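Local coordinates for hypothetical protein (Thermococcus kodakarensis, PDB 2PBZ), which binds ATP and is probably a carbon-nitrogen bond-forming ligase of the PurP type, acting in purine (IMP) biosynthesis, at residues G245-D257 and K261-S273. Numbering follows the deposited sequence.
Sequences GVIGPFALHFAYD and KAIGIASRIDGGS
Ala-251, His-253 and Ala-255 pair with the 261-266 strand in an antiparallel beta hairpin at the border of the five-stranded sheet of this ATP-grasp-type domain; strand 170-178 flanks strand 249-255 on its other side. Hydrogen-bonded pairs join Ala-251 to Ala-266, His-253 to Gly-264 and Ala-255 to Lys-261. A classic beta bulge interrupts the pairing where Ile-263 and Gly-264 both face His-253: the NH of His-253 donates to Gly-264 O (2.8 Å), while His-253 O accepts from Ile-263 N (2.9 Å). The extra residue puts the Ile-263 side chain on the ATP side of the sheet, where it touches the bound nucleotide and lays its CG1 against His-253 CB at 3.5 Å. The opposite face is apolar: Leu-252 CD2 meets Ile-265 CG2 at 3.7 Å and the Phe-254 ring brings CE2 to Ala-262 CB, with helix 224-241 packing against Phe-250 and Phe-254.

With its CG anti to the carbonyl carbon (chi1 -58°), the His-253 ring runs past Gly-264 toward the loop after the second strand. Ile-265 C lies over one ring face, near the rim, and Tyr-172 of the ATP site meets the ring from outside the hairpin. Replacing His-253 by an alanine would take away the ring, which would probably leave Asp-270 OD2 without its histidine mate and open a gap beside Tyr-172. The carboxylate is shared between several partners: Arg-192 forms a salt bridge with Asp-270 OD1, which also closes an Asx turn by accepting from Gly-272 N (2.6 Å). The other oxygen, Asp-270 OD2, accepts from His-253 NE2 at 2.9 Å, nearly along the C-O axis, with ring and carboxylate planes perpendicular; the hydrogen bond is bent, with an N-H...O angle of 136°.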
# COMPACT_ATOMS: atom_id res chain seq x y z
N GLY A 245 -14.43 27.02 12.72
CA GLY A 245 -13.15 26.38 12.41
C GLY A 245 -12.88 24.87 12.37
O GLY A 245 -12.63 24.23 13.40
N VAL A 246 -12.89 24.31 11.16
CA VAL A 246 -12.61 22.89 10.94
C VAL A 246 -13.61 21.96 11.58
O VAL A 246 -13.50 21.64 12.77
CB VAL A 246 -11.22 22.49 11.47
CG1 VAL A 246 -10.95 21.02 11.20
CG2 VAL A 246 -10.16 23.33 10.81
N ILE A 247 -14.57 21.48 10.78
CA ILE A 247 -15.57 20.58 11.32
C ILE A 247 -15.39 19.14 10.90
O ILE A 247 -15.63 18.24 11.70
CB ILE A 247 -16.99 21.06 10.97
CG1 ILE A 247 -17.34 22.27 11.83
CG2 ILE A 247 -17.99 19.95 11.19
CD1 ILE A 247 -18.71 22.82 11.58
N GLY A 248 -14.98 18.88 9.68
CA GLY A 248 -14.82 17.48 9.32
C GLY A 248 -13.39 17.08 9.04
O GLY A 248 -12.54 17.09 9.92
N PRO A 249 -13.10 16.71 7.78
CA PRO A 249 -11.75 16.31 7.40
C PRO A 249 -10.84 17.49 7.04
O PRO A 249 -11.30 18.54 6.60
CB PRO A 249 -11.99 15.38 6.20
CG PRO A 249 -13.16 16.01 5.55
CD PRO A 249 -14.07 16.34 6.73
N PHE A 250 -9.55 17.30 7.24
CA PHE A 250 -8.58 18.31 6.85
C PHE A 250 -7.25 17.58 6.84
O PHE A 250 -7.14 16.50 7.40
CB PHE A 250 -8.59 19.53 7.81
CG PHE A 250 -8.05 19.26 9.19
CD1 PHE A 250 -6.77 19.66 9.54
CD2 PHE A 250 -8.83 18.63 10.16
CE1 PHE A 250 -6.27 19.44 10.83
CE2 PHE A 250 -8.35 18.41 11.44
CZ PHE A 250 -7.06 18.81 11.78
N ALA A 251 -6.26 18.15 6.17
CA ALA A 251 -4.97 17.50 6.10
C ALA A 251 -3.81 18.47 6.15
O ALA A 251 -3.89 19.59 5.62
CB ALA A 251 -4.87 16.64 4.85
N LEU A 252 -2.74 18.05 6.79
CA LEU A 252 -1.54 18.85 6.87
C LEU A 252 -0.54 18.15 5.96
O LEU A 252 -0.41 16.93 5.97
CB LEU A 252 -1.03 18.88 8.31
CG LEU A 252 -2.05 19.43 9.32
CD1 LEU A 252 -1.51 19.33 10.73
CD2 LEU A 252 -2.37 20.86 8.96
N HIS A 253 0.14 18.92 5.13
CA HIS A 253 1.12 18.36 4.20
C HIS A 253 2.54 18.64 4.70
O HIS A 253 2.88 19.77 5.04
CB HIS A 253 0.88 18.93 2.80
CG HIS A 253 -0.50 18.67 2.27
ND1 HIS A 253 -0.96 19.21 1.08
CD2 HIS A 253 -1.51 17.93 2.77
CE1 HIS A 253 -2.20 18.80 0.88
NE2 HIS A 253 -2.56 18.03 1.88
N PHE A 254 3.37 17.61 4.73
CA PHE A 254 4.73 17.78 5.23
C PHE A 254 5.82 17.22 4.37
O PHE A 254 5.61 16.35 3.53
CB PHE A 254 4.91 17.12 6.60
CG PHE A 254 4.16 17.78 7.70
CD1 PHE A 254 2.91 17.29 8.10
CD2 PHE A 254 4.71 18.86 8.38
CE1 PHE A 254 2.24 17.87 9.18
CE2 PHE A 254 4.05 19.45 9.46
CZ PHE A 254 2.82 18.96 9.86
N ALA A 255 7.02 17.71 4.64
CA ALA A 255 8.22 17.27 3.97
C ALA A 255 9.04 16.73 5.14
O ALA A 255 9.35 17.49 6.06
CB ALA A 255 8.93 18.44 3.33
N TYR A 256 9.35 15.44 5.14
CA TYR A 256 10.12 14.91 6.25
C TYR A 256 11.62 14.91 5.92
O TYR A 256 12.09 14.13 5.09
CB TYR A 256 9.65 13.52 6.64
CG TYR A 256 10.17 13.10 7.99
CD1 TYR A 256 9.87 13.83 9.13
CD2 TYR A 256 11.01 12.00 8.12
CE1 TYR A 256 10.39 13.49 10.38
CE2 TYR A 256 11.54 11.64 9.37
CZ TYR A 256 11.22 12.40 10.50
OH TYR A 256 11.75 12.07 11.73
N ASP A 257 12.33 15.81 6.58
CA ASP A 257 13.78 16.04 6.44
C ASP A 257 14.38 15.11 7.47
O ASP A 257 15.46 14.57 7.32
CB ASP A 257 14.10 17.47 6.91
CG ASP A 257 14.94 18.25 5.92
OD1 ASP A 257 15.31 19.40 6.27
OD2 ASP A 257 15.21 17.74 4.82
N LYS A 261 8.50 19.88 8.14
CA LYS A 261 8.33 21.25 7.68
C LYS A 261 7.00 21.19 6.93
O LYS A 261 6.82 20.35 6.05
CB LYS A 261 9.42 21.64 6.68
CG LYS A 261 10.85 21.28 7.08
CD LYS A 261 11.46 22.29 8.03
CE LYS A 261 12.92 21.98 8.26
NZ LYS A 261 13.54 22.96 9.20
N ALA A 262 6.06 22.06 7.28
CA ALA A 262 4.76 22.07 6.60
C ALA A 262 4.89 22.74 5.23
O ALA A 262 5.58 23.76 5.08
CB ALA A 262 3.73 22.79 7.45
N ILE A 263 4.24 22.16 4.23
CA ILE A 263 4.29 22.71 2.88
C ILE A 263 2.89 23.13 2.46
O ILE A 263 2.73 23.88 1.50
CB ILE A 263 4.82 21.68 1.85
CG1 ILE A 263 3.95 20.42 1.87
CG2 ILE A 263 6.27 21.36 2.14
CD1 ILE A 263 4.12 19.54 0.63
N GLY A 264 1.88 22.65 3.18
CA GLY A 264 0.51 23.01 2.85
C GLY A 264 -0.55 22.34 3.70
O GLY A 264 -0.25 21.68 4.69
N ILE A 265 -1.81 22.51 3.30
CA ILE A 265 -2.93 21.94 4.02
C ILE A 265 -4.08 21.59 3.08
O ILE A 265 -4.08 21.96 1.91
CB ILE A 265 -3.51 22.91 5.08
CG1 ILE A 265 -4.04 24.17 4.39
CG2 ILE A 265 -2.44 23.26 6.10
CD1 ILE A 265 -4.90 25.05 5.28
N ALA A 266 -5.05 20.87 3.61
CA ALA A 266 -6.23 20.50 2.85
C ALA A 266 -7.36 20.98 3.73
O ALA A 266 -7.50 20.54 4.87
CB ALA A 266 -6.31 18.99 2.67
N SER A 267 -8.16 21.91 3.23
CA SER A 267 -9.26 22.42 4.03
C SER A 267 -10.50 21.58 3.85
O SER A 267 -11.58 21.99 4.23
CB SER A 267 -9.53 23.89 3.68
OG SER A 267 -9.75 24.08 2.29
N ARG A 268 -10.33 20.39 3.28
CA ARG A 268 -11.42 19.44 3.04
C ARG A 268 -10.84 18.05 2.84
O ARG A 268 -9.63 17.87 2.95
CB ARG A 268 -12.24 19.87 1.82
CG ARG A 268 -11.42 20.48 0.70
CD ARG A 268 -10.54 19.46 0.04
NE ARG A 268 -9.60 20.08 -0.88
CZ ARG A 268 -8.68 19.40 -1.53
NH1 ARG A 268 -8.58 18.09 -1.36
NH2 ARG A 268 -7.85 20.03 -2.36
N ILE A 269 -11.68 17.06 2.55
CA ILE A 269 -11.19 15.70 2.34
C ILE A 269 -10.09 15.75 1.29
O ILE A 269 -10.31 16.10 0.15
CB ILE A 269 -12.33 14.75 1.92
CG1 ILE A 269 -11.79 13.33 1.78
CG2 ILE A 269 -12.98 15.23 0.63
CD1 ILE A 269 -12.87 12.31 1.68
N ASP A 270 -8.90 15.37 1.73
CA ASP A 270 -7.69 15.43 0.93
C ASP A 270 -7.54 14.67 -0.39
O ASP A 270 -7.02 15.23 -1.37
CB ASP A 270 -6.51 15.14 1.84
CG ASP A 270 -5.23 15.01 1.09
OD1 ASP A 270 -4.98 13.92 0.54
OD2 ASP A 270 -4.48 16.02 1.04
N GLY A 271 -7.96 13.41 -0.44
CA GLY A 271 -7.79 12.68 -1.68
C GLY A 271 -6.86 11.50 -1.45
O GLY A 271 -7.04 10.42 -2.02
N GLY A 272 -5.84 11.73 -0.62
CA GLY A 272 -4.92 10.68 -0.27
C GLY A 272 -5.69 9.78 0.68
O GLY A 272 -5.18 8.76 1.16
N SER A 273 -6.92 10.19 0.97
CA SER A 273 -7.80 9.41 1.84
C SER A 273 -8.50 8.29 1.07
O SER A 273 -9.22 7.48 1.66
CB SER A 273 -8.82 10.31 2.56
OG SER A 273 -9.47 11.19 1.66